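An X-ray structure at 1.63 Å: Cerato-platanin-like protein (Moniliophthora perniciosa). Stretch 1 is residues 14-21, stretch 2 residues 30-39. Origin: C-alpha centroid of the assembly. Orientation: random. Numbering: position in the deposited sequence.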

ATOM      1  N   ASN A  14      10.773  -2.171  -3.230  1.00 23.78           N
ATOM      2  CA  ASN A  14      11.975  -2.759  -2.575  1.00 22.61           C
ATOM      3  C   ASN A  14      11.577  -3.912  -1.701  1.00 20.21           C
ATOM      4  O   ASN A  14      11.096  -3.632  -0.568  1.00 22.47           O
ATOM      5  CB  ASN A  14      12.700  -1.691  -1.734  1.00 20.58           C
ATOM      6  CG  ASN A  14      13.962  -2.246  -0.974  1.00 21.12           C
ATOM      7  OD1 ASN A  14      14.374  -3.356  -1.200  1.00 21.52           O
ATOM      8  ND2 ASN A  14      14.554  -1.430  -0.088  1.00 24.09           N
ATOM      9  N   ALA A  15      11.861  -5.138  -2.170  1.00 19.60           N
ATOM     10  CA  ALA A  15      11.502  -6.351  -1.508  1.00 17.92           C
ATOM     11  C   ALA A  15      12.156  -6.376  -0.130  1.00 17.15           C
ATOM     12  O   ALA A  15      11.663  -6.984   0.768  1.00 13.85           O
ATOM     13  CB  ALA A  15      11.863  -7.579  -2.296  1.00 19.64           C
ATOM     14  N   ASP A  16      13.322  -5.778  -0.008  1.00 17.54           N
ATOM     15  CA  ASP A  16      14.090  -5.972   1.202  1.00 16.48           C
ATOM     16  C   ASP A  16      13.885  -4.870   2.211  1.00 16.36           C
ATOM     17  O   ASP A  16      14.508  -4.892   3.241  1.00 15.31           O
ATOM     18  CB  ASP A  16      15.591  -6.095   0.875  1.00 17.07           C
ATOM     19  CG  ASP A  16      15.968  -7.460   0.238  1.00 19.85           C
ATOM     20  OD1 ASP A  16      15.246  -8.471   0.333  1.00 21.34           O
ATOM     21  OD2 ASP A  16      17.070  -7.497  -0.309  1.00 24.76           O
ATOM     22  N   GLN A  17      13.025  -3.904   1.894  1.00 15.32           N
ATOM     23  CA  GLN A  17      12.806  -2.813   2.809  1.00 15.90           C
ATOM     24  C   GLN A  17      12.193  -3.396   4.081  1.00 14.35           C
ATOM     25  O   GLN A  17      11.196  -4.141   4.092  1.00 14.19           O
ATOM     26  CB  GLN A  17      11.866  -1.809   2.169  1.00 17.64           C
ATOM     27  CG  GLN A  17      11.580  -0.625   3.060  1.00 19.41           C
ATOM     28  CD  GLN A  17      12.767   0.341   3.077  1.00 25.01           C
ATOM     29  OE1 GLN A  17      13.599   0.231   2.202  1.00 26.11           O
ATOM     30  NE2 GLN A  17      12.836   1.263   4.054  1.00 25.72           N
ATOM     31  N   SER A  18      12.858  -3.128   5.178  1.00 14.91           N
ATOM     32  CA  SER A  18      12.416  -3.634   6.467  1.00 14.71           C
ATOM     33  C   SER A  18      11.187  -2.953   7.000  1.00 13.10           C
ATOM     34  O   SER A  18      11.046  -1.699   6.910  1.00 14.80           O
ATOM     35  CB  SER A  18      13.523  -3.359   7.490  1.00 14.06           C
ATOM     36  OG  SER A  18      13.097  -3.781   8.770  1.00 14.91           O
ATOM     37  N   PHE A  19      10.319  -3.783   7.559  1.00 13.38           N
ATOM     38  CA  PHE A  19       9.147  -3.241   8.239  1.00 12.38           C
ATOM     39  C   PHE A  19       9.527  -2.446   9.473  1.00 14.41           C
ATOM     40  O   PHE A  19       8.745  -1.625   9.963  1.00 13.95           O
ATOM     41  CB  PHE A  19       8.098  -4.247   8.549  1.00 14.83           C
ATOM     42  CG  PHE A  19       7.212  -4.514   7.399  1.00 13.30           C
ATOM     43  CD1 PHE A  19       6.437  -3.492   6.893  1.00 13.50           C
ATOM     44  CD2 PHE A  19       7.262  -5.761   6.757  1.00 13.14           C
ATOM     45  CE1 PHE A  19       5.617  -3.682   5.781  1.00 14.59           C
ATOM     46  CE2 PHE A  19       6.448  -5.998   5.691  1.00 13.25           C
ATOM     47  CZ  PHE A  19       5.639  -4.948   5.171  1.00 12.81           C
ATOM     48  N   GLY A  20      10.773  -2.580   9.871  1.00 13.13           N
ATOM     49  CA  GLY A  20      11.283  -1.666  10.879  1.00 15.43           C
ATOM     50  C   GLY A  20      11.337  -0.212  10.513  1.00 15.61           C
ATOM     51  O   GLY A  20      11.499   0.585  11.392  1.00 17.70           O
ATOM     52  N   THR A  21      11.298   0.116   9.234  1.00 16.31           N
ATOM     53  CA  THR A  21      11.540   1.474   8.695  1.00 15.20           C
ATOM     54  C   THR A  21      10.231   2.204   8.553  1.00 17.32           C
ATOM     55  O   THR A  21      10.229   3.306   8.031  1.00 18.86           O
ATOM     56  CB  THR A  21      12.187   1.402   7.318  1.00 16.72           C
ATOM     57  OG1 THR A  21      11.304   0.775   6.364  1.00 15.02           O
ATOM     58  CG2 THR A  21      13.530   0.590   7.382  1.00 16.39           C
ATOM     59  N   GLY A  30       1.743  -4.099  13.999  1.00 17.46           N
ATOM     60  CA  GLY A  30       2.819  -3.928  13.062  1.00 15.88           C
ATOM     61  C   GLY A  30       3.055  -5.187  12.260  1.00 13.85           C
ATOM     62  O   GLY A  30       2.811  -6.263  12.739  1.00 15.13           O
ATOM     63  N   MET A  31       3.667  -4.979  11.084  1.00 13.50           N
ATOM     64  CA  MET A  31       3.834  -6.111  10.177  1.00 11.17           C
ATOM     65  C   MET A  31       4.921  -6.979  10.706  1.00 13.01           C
ATOM     66  O   MET A  31       4.824  -8.191  10.454  1.00 13.62           O
ATOM     67  CB  MET A  31       4.183  -5.586   8.802  1.00 11.22           C
ATOM     68  CG  MET A  31       3.089  -4.623   8.232  1.00 12.88           C
ATOM     69  SD  MET A  31       1.573  -5.516   8.061  1.00 18.61           S
ATOM     70  CE  MET A  31       2.038  -6.614   6.679  1.00 17.49           C
ATOM     71  N   LEU A  32       5.915  -6.446  11.436  1.00 12.65           N
ATOM     72  CA  LEU A  32       6.957  -7.372  12.030  1.00 13.75           C
ATOM     73  C   LEU A  32       6.275  -8.388  12.924  1.00 14.92           C
ATOM     74  O   LEU A  32       6.567  -9.601  12.911  1.00 14.04           O
ATOM     75  CB  LEU A  32       8.023  -6.587  12.790  1.00 12.70           C
ATOM     76  CG  LEU A  32       8.791  -5.597  11.934  1.00 13.63           C
ATOM     77  CD1 LEU A  32       9.603  -4.666  12.822  1.00 15.24           C
ATOM     78  CD2 LEU A  32       9.744  -6.318  10.937  1.00 15.99           C
ATOM     79  N   THR A  33       5.381  -7.911  13.810  1.00 13.08           N
ATOM     80  CA  THR A  33       4.722  -8.758  14.751  1.00 15.77           C
ATOM     81  C   THR A  33       3.932  -9.808  14.026  1.00 16.79           C
ATOM     82  O   THR A  33       3.794 -10.902  14.516  1.00 19.67           O
ATOM     83  CB  THR A  33       3.870  -7.885  15.629  1.00 16.00           C
ATOM     84  OG1 THR A  33       4.772  -6.837  16.058  1.00 14.57           O
ATOM     85  CG2 THR A  33       3.351  -8.700  16.841  1.00 17.28           C
ATOM     86  N   LYS A  34       3.385  -9.426  12.889  1.00 17.08           N
ATOM     87  CA  LYS A  34       2.473 -10.318  12.114  1.00 18.09           C
ATOM     88  C   LYS A  34       3.309 -11.229  11.285  1.00 20.13           C
ATOM     89  O   LYS A  34       2.749 -12.043  10.561  1.00 23.25           O
ATOM     90  CB  LYS A  34       1.583  -9.506  11.200  1.00 18.47           C
ATOM     91  CG  LYS A  34       0.615  -8.687  12.011  1.00 14.55           C
ATOM     92  CD  LYS A  34      -0.074  -7.630  11.198  1.00 17.50           C
ATOM     93  CE  LYS A  34      -1.217  -7.109  12.063  1.00 18.58           C
ATOM     94  NZ  LYS A  34      -1.756  -5.765  11.588  1.00 20.24           N
ATOM     95  N   GLY A  35       4.631 -11.109  11.423  1.00 18.71           N
ATOM     96  CA  GLY A  35       5.551 -12.126  10.883  1.00 19.23           C
ATOM     97  C   GLY A  35       6.209 -11.763   9.574  1.00 18.58           C
ATOM     98  O   GLY A  35       6.827 -12.658   8.897  1.00 20.56           O
ATOM     99  N   TYR A  36       6.086 -10.490   9.181  1.00 16.80           N
ATOM    100  CA  TYR A  36       6.711 -10.020   7.999  1.00 15.98           C
ATOM    101  C   TYR A  36       7.908  -9.203   8.283  1.00 16.28           C
ATOM    102  O   TYR A  36       7.801  -8.090   8.780  1.00 18.32           O
ATOM    103  CB  TYR A  36       5.725  -9.178   7.193  1.00 16.64           C
ATOM    104  CG  TYR A  36       4.452  -9.962   6.946  1.00 15.08           C
ATOM    105  CD1 TYR A  36       4.385 -10.913   5.897  1.00 16.33           C
ATOM    106  CD2 TYR A  36       3.308  -9.765   7.721  1.00 12.23           C
ATOM    107  CE1 TYR A  36       3.242 -11.646   5.685  1.00 15.24           C
ATOM    108  CE2 TYR A  36       2.105 -10.499   7.464  1.00 16.11           C
ATOM    109  CZ  TYR A  36       2.086 -11.425   6.429  1.00 17.54           C
ATOM    110  OH  TYR A  36       0.941 -12.134   6.138  1.00 18.28           O
ATOM    111  N   SER A  37       9.068  -9.676   7.882  1.00 16.05           N
ATOM    112  CA  SER A  37      10.204  -8.874   8.140  1.00 16.02           C
ATOM    113  C   SER A  37      10.427  -7.733   7.165  1.00 14.46           C
ATOM    114  O   SER A  37      10.812  -6.580   7.560  1.00 15.61           O
ATOM    115  CB  SER A  37      11.434  -9.786   8.254  1.00 17.51           C
ATOM    116  OG  SER A  37      12.552  -8.930   8.268  1.00 26.51           O
ATOM    117  N   THR A  38      10.200  -8.006   5.879  1.00 14.27           N
ATOM    118  CA  THR A  38      10.385  -7.026   4.804  1.00 13.12           C
ATOM    119  C   THR A  38       9.179  -6.932   3.897  1.00 12.37           C
ATOM    120  O   THR A  38       8.265  -7.800   3.901  1.00 14.54           O
ATOM    121  CB  THR A  38      11.576  -7.363   3.944  1.00 13.30           C
ATOM    122  OG1 THR A  38      11.277  -8.634   3.388  1.00 16.00           O
ATOM    123  CG2 THR A  38      12.808  -7.541   4.762  1.00 14.50           C
ATOM    124  N   PHE A  39       9.202  -5.900   3.097  1.00 13.07           N
ATOM    125  CA  PHE A  39       8.025  -5.633   2.244  1.00 14.13           C
ATOM    126  C   PHE A  39       7.801  -6.823   1.372  1.00 14.32           C
ATOM    127  O   PHE A  39       6.660  -7.199   1.103  1.00 15.00           O
ATOM    128  CB  PHE A  39       8.291  -4.445   1.359  1.00 14.17           C
ATOM    129  CG  PHE A  39       8.271  -3.135   2.048  1.00 12.98           C
ATOM    130  CD1 PHE A  39       7.935  -2.978   3.427  1.00 13.99           C
ATOM    131  CD2 PHE A  39       8.473  -1.983   1.275  1.00 12.99           C
ATOM    132  CE1 PHE A  39       7.941  -1.700   4.003  1.00 13.91           C
ATOM    133  CE2 PHE A  39       8.396  -0.723   1.879  1.00 13.24           C
ATOM    134  CZ  PHE A  39       8.161  -0.580   3.198  1.00 14.02           C
TER
HETATM  135  O   HOH W   1      13.283  -9.599   1.731  1.00 21.85           O
HETATM  136  O   HOH W   2      13.280  -6.221   8.530  1.00 36.34           O

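The bump in this contact is the buried side chain of F19, whose CA-to-CB bond points toward the second stretch; its ring fills a hollow lined by M31, L32, Y36, T38 and F39. M31 CB lies over one face, 3.5 Å from the ring centroid and nearly on its normal; F39 CD1 covers the opposite face, 3.4 Å from F19 CE1. The two phenyl rings meet obliquely, their planes at 54°. L32 begins sideways, but its end comes nearer, bringing L32 CD2 to 3.6 Å from F19 CB. Y36 CB packs 3.6 Å from F19 CE2, while Y36 O approaches F19 CD2 to 3.1 Å.

F39 is covered in turn: Q17 CG sits over one face of its ring, 3.6 Å from the centroid. The end of Q17 then leads away, so that Q17 NE2 donates to T21 OG1 (2.8 Å) within its own stretch.

The backbones meet in a single bridge, S18 with T38. F19 N donates to S37 O (2.8 Å, almost linear) and F39 N to Q17 O (2.8 Å), anchoring the backbone of both phenylalanines. Two waters bridge the stretches: one joins D16 OD1 to T38 OG1, and another links S18 OG with S37 O and S37 OG. In all, 584 Å² is buried.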